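PDB 5UCT: endoribonuclease MazF3 from Mycobacterium tuberculosis, which acts as the toxin of a type II toxin-antitoxin system, cutting mRNA and 23S rRNA mainly after the first two uridines of the sequence 5'-UUCCU-3'. Local coordinates for residues Arg2-Asp10 with Asp72-Leu80; Gly41-Asp49 with Pro57-Thr65. All coordinates share one frame; numbering follows the deposited sequence.

Contact 1: Arg2-Asp10 with Asp72-Leu80; sequences RPIHIAQLD and DLGRQIGYL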
ATOM      1  N   ARG A   2      -6.117  -9.981 -10.958  1.00104.66           N
ATOM      2  CA  ARG A   2      -5.351  -9.996  -9.718  1.00 98.71           C
ATOM      3  C   ARG A   2      -4.263 -11.071  -9.760  1.00 97.78           C
ATOM      4  O   ARG A   2      -4.343 -12.064  -9.037  1.00 98.68           O
ATOM      5  CB  ARG A   2      -6.284 -10.230  -8.530  1.00 96.88           C
ATOM      6  CG  ARG A   2      -5.684  -9.889  -7.185  1.00 91.09           C
ATOM      7  CD  ARG A   2      -5.498  -8.390  -7.029  1.00 85.44           C
ATOM      8  NE  ARG A   2      -6.768  -7.698  -6.845  1.00 84.97           N
ATOM      9  CZ  ARG A   2      -6.891  -6.382  -6.694  1.00 82.19           C
ATOM     10  NH1 ARG A   2      -5.818  -5.602  -6.709  1.00 77.35           N
ATOM     11  NH2 ARG A   2      -8.092  -5.845  -6.530  1.00 84.22           N
ATOM     12  N   PRO A   3      -3.247 -10.872 -10.597  1.00 96.19           N
ATOM     13  CA  PRO A   3      -2.244 -11.918 -10.817  1.00 97.29           C
ATOM     14  C   PRO A   3      -1.223 -11.989  -9.686  1.00 93.67           C
ATOM     15  O   PRO A   3      -1.171 -11.144  -8.792  1.00 91.01           O
ATOM     16  CB  PRO A   3      -1.581 -11.492 -12.130  1.00 99.44           C
ATOM     17  CG  PRO A   3      -1.688 -10.012 -12.121  1.00 96.34           C
ATOM     18  CD  PRO A   3      -2.991  -9.682 -11.430  1.00 95.14           C
ATOM     19  N   ILE A   4      -0.399 -13.034  -9.753  1.00 94.52           N
ATOM     20  CA  ILE A   4       0.638 -13.315  -8.765  1.00 90.98           C
ATOM     21  C   ILE A   4       1.947 -13.511  -9.516  1.00 92.32           C
ATOM     22  O   ILE A   4       2.133 -14.535 -10.187  1.00 97.54           O
ATOM     23  CB  ILE A   4       0.316 -14.556  -7.920  1.00 93.35           C
ATOM     24  CG1 ILE A   4      -1.072 -14.446  -7.289  1.00 93.63           C
ATOM     25  CG2 ILE A   4       1.381 -14.767  -6.854  1.00 92.02           C
ATOM     26  CD1 ILE A   4      -1.414 -15.611  -6.377  1.00 96.08           C
ATOM     27  N   HIS A   5       2.857 -12.551  -9.396  1.00 88.30           N
ATOM     28  CA  HIS A   5       4.167 -12.619 -10.027  1.00 87.54           C
ATOM     29  C   HIS A   5       5.243 -12.911  -8.989  1.00 84.64           C
ATOM     30  O   HIS A   5       5.017 -12.839  -7.779  1.00 81.52           O
ATOM     31  CB  HIS A   5       4.498 -11.309 -10.752  1.00 85.35           C
ATOM     32  CG  HIS A   5       3.591 -11.002 -11.902  1.00 87.43           C
ATOM     33  ND1 HIS A   5       2.392 -10.340 -11.748  1.00 86.59           N
ATOM     34  CD2 HIS A   5       3.710 -11.263 -13.225  1.00 91.34           C
ATOM     35  CE1 HIS A   5       1.811 -10.209 -12.926  1.00 89.86           C
ATOM     36  NE2 HIS A   5       2.589 -10.761 -13.839  1.00 92.70           N
ATOM     37  N   ILE A   6       6.424 -13.254  -9.487  1.00 86.85           N
ATOM     38  CA  ILE A   6       7.648 -13.226  -8.696  1.00 87.16           C
ATOM     39  C   ILE A   6       8.248 -11.836  -8.830  1.00 85.31           C
ATOM     40  O   ILE A   6       8.288 -11.270  -9.929  1.00 85.38           O
ATOM     41  CB  ILE A   6       8.637 -14.313  -9.158  1.00 90.86           C
ATOM     42  CG1 ILE A   6       8.020 -15.703  -8.999  1.00 94.91           C
ATOM     43  CG2 ILE A   6       9.942 -14.224  -8.379  1.00 90.19           C
ATOM     44  CD1 ILE A   6       8.920 -16.836  -9.453  1.00100.18           C
ATOM     45  N   ALA A   7       8.702 -11.268  -7.717  1.00 83.75           N
ATOM     46  CA  ALA A   7       9.251  -9.921  -7.729  1.00 81.79           C
ATOM     47  C   ALA A   7      10.549  -9.880  -6.938  1.00 83.60           C
ATOM     48  O   ALA A   7      10.767 -10.682  -6.025  1.00 84.87           O
ATOM     49  CB  ALA A   7       8.259  -8.901  -7.154  1.00 78.80           C
ATOM     50  N   GLN A   8      11.408  -8.927  -7.298  1.00 85.10           N
ATOM     51  CA  GLN A   8      12.686  -8.719  -6.624  1.00 88.58           C
ATOM     52  C   GLN A   8      12.498  -7.639  -5.565  1.00 88.05           C
ATOM     53  O   GLN A   8      12.590  -6.443  -5.856  1.00 85.86           O
ATOM     54  CB  GLN A   8      13.773  -8.338  -7.624  1.00 90.74           C
ATOM     55  CG  GLN A   8      15.164  -8.252  -7.015  1.00 94.41           C
ATOM     56  CD  GLN A   8      15.671  -9.599  -6.545  1.00100.56           C
ATOM     57  OE1 GLN A   8      15.396 -10.626  -7.163  1.00103.01           O
ATOM     58  NE2 GLN A   8      16.413  -9.603  -5.444  1.00103.21           N
ATOM     59  N   LEU A   9      12.222  -8.063  -4.333  1.00 90.86           N
ATOM     60  CA  LEU A   9      12.175  -7.146  -3.201  1.00 91.39           C
ATOM     61  C   LEU A   9      13.563  -7.055  -2.582  1.00 95.11           C
ATOM     62  O   LEU A   9      14.544  -6.808  -3.289  1.00100.04           O
ATOM     63  CB  LEU A   9      11.143  -7.606  -2.170  1.00 92.11           C
ATOM     64  CG  LEU A   9       9.678  -7.228  -2.419  1.00 90.06           C
ATOM     65  CD1 LEU A   9       9.544  -5.724  -2.574  1.00 88.19           C
ATOM     66  CD2 LEU A   9       9.095  -7.947  -3.630  1.00 89.89           C
ATOM     67  N   ASP A  10      13.664  -7.249  -1.264  1.00 95.31           N
ATOM     68  CA  ASP A  10      14.978  -7.490  -0.678  1.00 98.80           C
ATOM     69  C   ASP A  10      15.556  -8.802  -1.187  1.00 99.92           C
ATOM     70  O   ASP A  10      16.778  -8.940  -1.317  1.00102.74           O
ATOM     71  CB  ASP A  10      14.893  -7.489   0.849  1.00102.42           C
ATOM     72  CG  ASP A  10      13.832  -8.435   1.377  1.00105.61           C
ATOM     73  OD1 ASP A  10      13.076  -8.999   0.560  1.00105.52           O
ATOM     74  OD2 ASP A  10      13.755  -8.611   2.611  1.00108.67           O
ATOM     75  N   ASP A  72      11.618  -4.754 -11.708  1.00 68.98           N
ATOM     76  CA  ASP A  72      11.784  -5.782 -10.689  1.00 68.83           C
ATOM     77  C   ASP A  72      10.656  -6.805 -10.689  1.00 69.07           C
ATOM     78  O   ASP A  72      10.660  -7.709  -9.847  1.00 70.44           O
ATOM     79  CB  ASP A  72      11.896  -5.139  -9.300  1.00 69.12           C
ATOM     80  CG  ASP A  72      13.058  -4.169  -9.197  1.00 71.18           C
ATOM     81  OD1 ASP A  72      14.040  -4.331  -9.951  1.00 74.31           O
ATOM     82  OD2 ASP A  72      12.989  -3.248  -8.358  1.00 69.89           O
ATOM     83  N   LEU A  73       9.694  -6.686 -11.601  1.00 80.22           N
ATOM     84  CA  LEU A  73       8.600  -7.642 -11.700  1.00 80.65           C
ATOM     85  C   LEU A  73       8.998  -8.772 -12.641  1.00 80.08           C
ATOM     86  O   LEU A  73       9.451  -8.522 -13.762  1.00 81.22           O
ATOM     87  CB  LEU A  73       7.325  -6.957 -12.193  1.00 77.10           C
ATOM     88  CG  LEU A  73       6.018  -7.663 -11.821  1.00 77.60           C
ATOM     89  CD1 LEU A  73       5.832  -7.655 -10.313  1.00 76.72           C
ATOM     90  CD2 LEU A  73       4.824  -7.026 -12.516  1.00 77.66           C
ATOM     91  N   GLY A  74       8.827 -10.010 -12.182  1.00106.31           N
ATOM     92  CA  GLY A  74       9.294 -11.156 -12.937  1.00107.07           C
ATOM     93  C   GLY A  74       8.200 -12.062 -13.469  1.00110.88           C
ATOM     94  O   GLY A  74       7.163 -11.589 -13.945  1.00112.97           O
ATOM     95  N   ARG A  75       8.429 -13.372 -13.379  1.00115.73           N
ATOM     96  CA  ARG A  75       7.541 -14.345 -14.003  1.00119.10           C
ATOM     97  C   ARG A  75       6.151 -14.312 -13.380  1.00115.53           C
ATOM     98  O   ARG A  75       5.995 -14.114 -12.171  1.00113.82           O
ATOM     99  CB  ARG A  75       8.123 -15.754 -13.879  1.00123.98           C
ATOM    100  CG  ARG A  75       9.287 -16.061 -14.810  1.00130.05           C
ATOM    101  CD  ARG A  75      10.608 -15.548 -14.259  1.00133.11           C
ATOM    102  NE  ARG A  75      11.089 -14.386 -14.996  1.00134.10           N
ATOM    103  CZ  ARG A  75      11.824 -14.458 -16.101  1.00137.50           C
ATOM    104  NH1 ARG A  75      12.161 -15.640 -16.599  1.00141.39           N
ATOM    105  NH2 ARG A  75      12.221 -13.349 -16.710  1.00137.02           N
ATOM    106  N   GLN A  76       5.139 -14.511 -14.221  1.00113.50           N
ATOM    107  CA  GLN A  76       3.765 -14.687 -13.766  1.00112.90           C
ATOM    108  C   GLN A  76       3.573 -16.131 -13.319  1.00115.99           C
ATOM    109  O   GLN A  76       3.732 -17.060 -14.120  1.00120.03           O
ATOM    110  CB  GLN A  76       2.794 -14.323 -14.889  1.00113.14           C
ATOM    111  CG  GLN A  76       1.457 -15.062 -14.872  1.00113.20           C
ATOM    112  CD  GLN A  76       0.509 -14.557 -13.803  1.00110.72           C
ATOM    113  OE1 GLN A  76       0.767 -14.700 -12.609  1.00110.78           O
ATOM    114  NE2 GLN A  76      -0.602 -13.966 -14.229  1.00109.79           N
ATOM    115  N   ILE A  77       3.246 -16.326 -12.041  1.00114.57           N
ATOM    116  CA  ILE A  77       3.128 -17.675 -11.496  1.00117.86           C
ATOM    117  C   ILE A  77       1.879 -17.808 -10.632  1.00120.02           C
ATOM    118  O   ILE A  77       1.966 -17.996  -9.413  1.00118.44           O
ATOM    119  CB  ILE A  77       4.391 -18.067 -10.704  1.00116.58           C
ATOM    120  CG1 ILE A  77       4.776 -16.972  -9.706  1.00113.50           C
ATOM    121  CG2 ILE A  77       5.549 -18.365 -11.650  1.00117.93           C
ATOM    122  CD1 ILE A  77       5.019 -17.495  -8.303  1.00114.93           C
ATOM    123  N   GLY A  78       0.706 -17.729 -11.256  1.00124.19           N
ATOM    124  CA  GLY A  78      -0.516 -18.047 -10.555  1.00128.67           C
ATOM    125  C   GLY A  78      -1.528 -16.930 -10.658  1.00130.11           C
ATOM    126  O   GLY A  78      -1.435 -16.053 -11.523  1.00130.68           O
ATOM    127  N   TYR A  79      -2.499 -16.972  -9.748  1.00131.13           N
ATOM    128  CA  TYR A  79      -3.645 -16.078  -9.775  1.00135.36           C
ATOM    129  C   TYR A  79      -4.299 -16.101  -8.403  1.00136.57           C
ATOM    130  O   TYR A  79      -4.272 -17.122  -7.710  1.00144.78           O
ATOM    131  CB  TYR A  79      -4.651 -16.508 -10.849  1.00140.17           C
ATOM    132  CG  TYR A  79      -5.435 -15.382 -11.476  1.00144.20           C
ATOM    133  CD1 TYR A  79      -5.084 -14.058 -11.261  1.00143.90           C
ATOM    134  CD2 TYR A  79      -6.532 -15.644 -12.284  1.00149.09           C
ATOM    135  CE1 TYR A  79      -5.801 -13.029 -11.838  1.00144.13           C
ATOM    136  CE2 TYR A  79      -7.255 -14.621 -12.863  1.00149.45           C
ATOM    137  CZ  TYR A  79      -6.886 -13.315 -12.636  1.00146.56           C
ATOM    138  OH  TYR A  79      -7.602 -12.292 -13.211  1.00146.34           O
ATOM    139  N   LEU A  80      -4.878 -14.970  -8.011  1.00165.05           N
ATOM    140  CA  LEU A  80      -5.726 -14.922  -6.827  1.00157.04           C
ATOM    141  C   LEU A  80      -7.157 -15.207  -7.259  1.00154.12           C
ATOM    142  O   LEU A  80      -7.716 -14.475  -8.084  1.00150.46           O
ATOM    143  CB  LEU A  80      -5.637 -13.569  -6.121  1.00151.00           C
ATOM    144  CG  LEU A  80      -6.411 -13.493  -4.799  1.00142.82           C
ATOM    145  CD1 LEU A  80      -5.670 -14.230  -3.687  1.00140.71           C
ATOM    146  CD2 LEU A  80      -6.700 -12.054  -4.395  1.00138.64           C
TER
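His-5 and Gln-76 meet as a non-hydrogen-bonded antiparallel pair. They join strand 3-8, at the start of the chain, to strand 73-79, the last of the SH3-like MazF barrel. Beta bulges lie on either side of this pair, between Pro-3 and His-5 and between His-5 and Ala-7.

Five backbone hydrogen bonds hold the strands. Ile-77 N gives to Ile-4 O at 2.8 Å, and Ile-6 N gives to Arg-75 O at 2.9 Å. Gln-8 N to Asp-72 O and Leu-80 N to Arg-2 O close the two ends. The other edge of strand 3-8 bonds to strand 12-17.

On the face of Pro-3, His-5 and Ala-7, Leu-73 CD2 makes a CH-pi contact, 4.2 Å from the His-5 ring centroid. Leu-73 CG is turned away from its backbone N (chi1 -157°), which swings CD2 over the ring. Gln-76 CB comes 3.6 Å from His-5 CD2. On the other face, Ile-6 and Ile-77 cross at about a right angle, their CG1 atoms 3.6 Å apart.

Arg-2 CG runs alongside Leu-80, but the guanidinium leads away to Phe-96 O of the second subunit. At this end the Tyr-79 ring turns its edge to the backbone, with Tyr-79 CE1 3.6 Å from Pro-3 N.

Contact 2: Gly41-Asp49 with Pro57-Thr65; sequences GLATEVPVD and PSVVSCDNT
Val-46 and Val-60 face each other as a hydrogen-bonded antiparallel pair. Val-60 N reaches Val-46 O at 2.7 Å, with an N-H...O angle of 173°. In return, Val-46 N bonds to Val-60 O over a longer 3.2 Å. Val-48 and Ser-58 form the next such pair.

The face of Val-46, Val-48 and Val-60 is the tightly packed one. Val-48 CG1, anti to its carbonyl carbon (chi1 -69°), lies 4.0 Å from Val-60 CG2, while Val-48 CG2 lies against the Ser-58 carbonyl. Both valines also pack on Ile-35 of strand 29-36, and Val-46 rests on Ala-91 of helix 85-96. Ser-58 OG is bonded to Thr-36 O.

The segments form a beta hairpin within the SH3-like fold of the MazF family. Strand 58-61 lies between strand 45-48 and strand 29-36.

On the other face Val-59 is buried, its CG1 4.0 Å from Pro-47 CA. The looser part is exposed Pro-47 and the end of Glu-45. The extended side chain of Glu-45 reaches the loop before its strand, where OE2 bonds to Arg-40 N and OE1 takes weak bonds from Gly-41 N and Leu-42 N.

Beyond the strands, Thr-44 OG1 gives a 2.6 Å hydrogen bond to Asp-63 OD2 from above the carboxylate plane. The rotation of Thr-44 (chi1 70°) turns OG1 to Asp-63 and sets CG2 3.4 Å from the same OD2. A water donates to this hydroxyl oxygen and accepts from Asp-63 N. Asp-63 OD1 has a weak, long ion pair with Arg-20 of the second subunit. At the far end, poorly ordered Asp-49 lies beside Pro-57, with OD2 3.5 Å from Pro-57 CB.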
ATOM      1  N   GLY A  41      -0.976 -14.992  11.885  1.00 88.00           N
ATOM      2  CA  GLY A  41      -2.313 -14.914  12.448  1.00 88.72           C
ATOM      3  C   GLY A  41      -2.836 -13.506  12.628  1.00 85.30           C
ATOM      4  O   GLY A  41      -3.549 -13.232  13.600  1.00 85.60           O
ATOM      5  N   LEU A  42      -2.499 -12.605  11.717  1.00 82.08           N
ATOM      6  CA  LEU A  42      -3.005 -11.243  11.740  1.00 80.06           C
ATOM      7  C   LEU A  42      -4.244 -11.136  10.859  1.00 79.64           C
ATOM      8  O   LEU A  42      -4.396 -11.872   9.882  1.00 80.02           O
ATOM      9  CB  LEU A  42      -1.936 -10.256  11.264  1.00 76.90           C
ATOM     10  CG  LEU A  42      -0.697 -10.116  12.155  1.00 77.81           C
ATOM     11  CD1 LEU A  42       0.420  -9.347  11.452  1.00 74.65           C
ATOM     12  CD2 LEU A  42      -1.063  -9.442  13.469  1.00 79.49           C
ATOM     13  N   ALA A  43      -5.137 -10.213  11.220  1.00 78.77           N
ATOM     14  CA  ALA A  43      -6.320  -9.980  10.399  1.00 75.26           C
ATOM     15  C   ALA A  43      -5.954  -9.479   9.008  1.00 71.62           C
ATOM     16  O   ALA A  43      -6.712  -9.695   8.055  1.00 71.08           O
ATOM     17  CB  ALA A  43      -7.256  -8.989  11.089  1.00 74.01           C
ATOM     18  N   THR A  44      -4.818  -8.798   8.873  1.00 70.40           N
ATOM     19  CA  THR A  44      -4.400  -8.217   7.603  1.00 66.34           C
ATOM     20  C   THR A  44      -3.757  -9.235   6.670  1.00 65.91           C
ATOM     21  O   THR A  44      -3.092  -8.840   5.707  1.00 63.40           O
ATOM     22  CB  THR A  44      -3.429  -7.058   7.844  1.00 64.18           C
ATOM     23  OG1 THR A  44      -2.181  -7.570   8.332  1.00 65.05           O
ATOM     24  CG2 THR A  44      -4.003  -6.099   8.875  1.00 66.04           C
ATOM     25  N   GLU A  45      -3.936 -10.525   6.931  1.00 72.66           N
ATOM     26  CA  GLU A  45      -3.387 -11.579   6.095  1.00 75.22           C
ATOM     27  C   GLU A  45      -4.505 -12.247   5.304  1.00 76.89           C
ATOM     28  O   GLU A  45      -5.648 -12.336   5.764  1.00 79.10           O
ATOM     29  CB  GLU A  45      -2.646 -12.616   6.943  1.00 78.88           C
ATOM     30  CG  GLU A  45      -1.490 -12.048   7.757  1.00 80.18           C
ATOM     31  CD  GLU A  45      -0.888 -13.067   8.704  1.00 86.70           C
ATOM     32  OE1 GLU A  45      -1.556 -14.081   8.994  1.00 90.79           O
ATOM     33  OE2 GLU A  45       0.256 -12.855   9.155  1.00 87.39           O
ATOM     34  N   VAL A  46      -4.167 -12.712   4.100  1.00 77.47           N
ATOM     35  CA  VAL A  46      -5.094 -13.434   3.243  1.00 81.12           C
ATOM     36  C   VAL A  46      -4.452 -14.765   2.877  1.00 86.49           C
ATOM     37  O   VAL A  46      -3.364 -14.782   2.289  1.00 87.03           O
ATOM     38  CB  VAL A  46      -5.463 -12.649   1.974  1.00 77.75           C
ATOM     39  CG1 VAL A  46      -6.449 -13.442   1.129  1.00 80.37           C
ATOM     40  CG2 VAL A  46      -6.048 -11.293   2.336  1.00 72.49           C
ATOM     41  N   PRO A  47      -5.064 -15.900   3.201  1.00 91.17           N
ATOM     42  CA  PRO A  47      -4.411 -17.189   2.946  1.00 96.07           C
ATOM     43  C   PRO A  47      -4.355 -17.523   1.463  1.00 99.40           C
ATOM     44  O   PRO A  47      -5.312 -17.299   0.716  1.00 97.63           O
ATOM     45  CB  PRO A  47      -5.288 -18.192   3.707  1.00 99.38           C
ATOM     46  CG  PRO A  47      -6.091 -17.366   4.669  1.00 97.59           C
ATOM     47  CD  PRO A  47      -6.298 -16.053   3.988  1.00 93.12           C
ATOM     48  N   VAL A  48      -3.208 -18.059   1.045  1.00104.75           N
ATOM     49  CA  VAL A  48      -3.016 -18.611  -0.291  1.00110.20           C
ATOM     50  C   VAL A  48      -2.237 -19.912  -0.143  1.00119.71           C
ATOM     51  O   VAL A  48      -1.458 -20.085   0.798  1.00120.22           O
ATOM     52  CB  VAL A  48      -2.279 -17.629  -1.232  1.00107.15           C
ATOM     53  CG1 VAL A  48      -3.168 -16.438  -1.568  1.00103.50           C
ATOM     54  CG2 VAL A  48      -0.976 -17.164  -0.601  1.00105.03           C
ATOM     55  N   ASP A  49      -2.453 -20.841  -1.067  1.00129.35           N
ATOM     56  CA  ASP A  49      -1.875 -22.175  -0.928  1.00134.85           C
ATOM     57  C   ASP A  49      -1.382 -22.644  -2.292  1.00136.15           C
ATOM     58  O   ASP A  49      -1.164 -21.846  -3.210  1.00135.60           O
ATOM     59  CB  ASP A  49      -2.899 -23.132  -0.296  1.00139.39           C
ATOM     60  CG  ASP A  49      -2.245 -24.244   0.501  1.00145.51           C
ATOM     61  OD1 ASP A  49      -1.185 -24.746   0.069  1.00148.85           O
ATOM     62  OD2 ASP A  49      -2.789 -24.613   1.562  1.00147.67           O
ATOM     63  N   PRO A  57       1.827 -23.863   2.069  1.00133.84           N
ATOM     64  CA  PRO A  57       0.823 -22.813   2.279  1.00127.80           C
ATOM     65  C   PRO A  57       1.466 -21.506   2.718  1.00124.01           C
ATOM     66  O   PRO A  57       2.486 -21.489   3.411  1.00125.32           O
ATOM     67  CB  PRO A  57      -0.078 -23.395   3.378  1.00131.18           C
ATOM     68  CG  PRO A  57       0.724 -24.484   4.003  1.00135.41           C
ATOM     69  CD  PRO A  57       1.555 -25.046   2.900  1.00137.43           C
ATOM     70  N   SER A  58       0.856 -20.398   2.298  1.00121.00           N
ATOM     71  CA  SER A  58       1.429 -19.076   2.512  1.00114.62           C
ATOM     72  C   SER A  58       0.298 -18.076   2.737  1.00109.43           C
ATOM     73  O   SER A  58      -0.882 -18.437   2.748  1.00111.90           O
ATOM     74  CB  SER A  58       2.322 -18.685   1.331  1.00114.16           C
ATOM     75  OG  SER A  58       3.251 -17.692   1.712  1.00113.30           O
ATOM     76  N   VAL A  59       0.666 -16.808   2.936  1.00105.51           N
ATOM     77  CA  VAL A  59      -0.308 -15.758   3.209  1.00102.57           C
ATOM     78  C   VAL A  59       0.127 -14.473   2.520  1.00 97.36           C
ATOM     79  O   VAL A  59       1.320 -14.200   2.369  1.00 93.25           O
ATOM     80  CB  VAL A  59      -0.499 -15.514   4.723  1.00102.37           C
ATOM     81  CG1 VAL A  59      -1.221 -16.683   5.377  1.00106.56           C
ATOM     82  CG2 VAL A  59       0.847 -15.263   5.396  1.00102.50           C
ATOM     83  N   VAL A  60      -0.857 -13.683   2.099  1.00 89.25           N
ATOM     84  CA  VAL A  60      -0.606 -12.351   1.554  1.00 83.49           C
ATOM     85  C   VAL A  60      -0.515 -11.367   2.714  1.00 80.02           C
ATOM     86  O   VAL A  60      -1.483 -11.178   3.457  1.00 80.04           O
ATOM     87  CB  VAL A  60      -1.708 -11.939   0.567  1.00 84.27           C
ATOM     88  CG1 VAL A  60      -1.540 -10.482   0.159  1.00 67.75           C
ATOM     89  CG2 VAL A  60      -1.690 -12.842  -0.656  1.00 74.61           C
ATOM     90  N   SER A  61       0.649 -10.742   2.873  1.00 74.27           N
ATOM     91  CA  SER A  61       0.907  -9.821   3.981  1.00 68.56           C
ATOM     92  C   SER A  61       0.552  -8.407   3.536  1.00 66.41           C
ATOM     93  O   SER A  61       1.349  -7.727   2.886  1.00 66.78           O
ATOM     94  CB  SER A  61       2.364  -9.914   4.426  1.00 68.65           C
ATOM     95  OG  SER A  61       2.687  -8.889   5.349  1.00 68.72           O
ATOM     96  N   CYS A  62      -0.649  -7.956   3.899  1.00 65.81           N
ATOM     97  CA  CYS A  62      -1.130  -6.641   3.493  1.00 61.54           C
ATOM     98  C   CYS A  62      -0.568  -5.508   4.341  1.00 62.24           C
ATOM     99  O   CYS A  62      -0.830  -4.341   4.032  1.00 63.17           O
ATOM    100  CB  CYS A  62      -2.656  -6.601   3.540  1.00 60.82           C
ATOM    101  SG  CYS A  62      -3.457  -7.478   2.178  1.00 63.93           S
ATOM    102  N   ASP A  63       0.177  -5.809   5.403  1.00 64.42           N
ATOM    103  CA  ASP A  63       0.826  -4.761   6.178  1.00 64.29           C
ATOM    104  C   ASP A  63       2.180  -4.361   5.613  1.00 61.04           C
ATOM    105  O   ASP A  63       2.787  -3.411   6.119  1.00 57.58           O
ATOM    106  CB  ASP A  63       0.993  -5.207   7.632  1.00 71.00           C
ATOM    107  CG  ASP A  63      -0.196  -4.844   8.489  1.00 74.06           C
ATOM    108  OD1 ASP A  63      -0.676  -3.699   8.379  1.00 72.39           O
ATOM    109  OD2 ASP A  63      -0.652  -5.706   9.270  1.00 76.57           O
ATOM    110  N   ASN A  64       2.658  -5.051   4.580  1.00 61.10           N
ATOM    111  CA  ASN A  64       3.977  -4.814   4.009  1.00 59.02           C
ATOM    112  C   ASN A  64       3.900  -4.528   2.515  1.00 57.06           C
ATOM    113  O   ASN A  64       4.775  -4.926   1.748  1.00 57.94           O
ATOM    114  CB  ASN A  64       4.903  -6.002   4.268  1.00 63.22           C
ATOM    115  CG  ASN A  64       5.108  -6.272   5.742  1.00 70.26           C
ATOM    116  OD1 ASN A  64       4.828  -7.367   6.227  1.00 75.09           O
ATOM    117  ND2 ASN A  64       5.614  -5.278   6.461  1.00 70.41           N
ATOM    118  N   THR A  65       2.852  -3.838   2.079  1.00 54.73           N
ATOM    119  CA  THR A  65       2.718  -3.525   0.663  1.00 55.62           C
ATOM    120  C   THR A  65       3.821  -2.569   0.219  1.00 53.26           C
ATOM    121  O   THR A  65       4.265  -1.700   0.976  1.00 50.61           O
ATOM    122  CB  THR A  65       1.351  -2.907   0.372  1.00 59.74           C
ATOM    123  OG1 THR A  65       1.354  -1.542   0.808  1.00 60.80           O
ATOM    124  CG2 THR A  65       0.254  -3.669   1.107  1.00 61.40           C
TER
HETATM  125  O   HOH W   1      -0.293  -8.172   6.822  1.00 51.10           O

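Overall arrangement
Contacts 1 and 2 belong to the same curled antiparallel sheet and lie on opposite sides of the chain's centre, with their own centres about 15 Å apart. Along the sequence, contact 2 is nested within the loop that contact 1 closes. Strands 12-17 and 29-36 connect strand 3-8 to strand 58-61 across the sheet. The contacts also touch directly: Leu-80 CD1 packs 4.0 Å from Val-48 CG1. Asn-52 is a shared partner, bonded to Tyr-79 O and Asp-49 N. Helix 85-96 packs on both contacts, and both meet the second subunit, contact 1 through Arg-2 and contact 2 through residues that include Asp-63 and Thr-65.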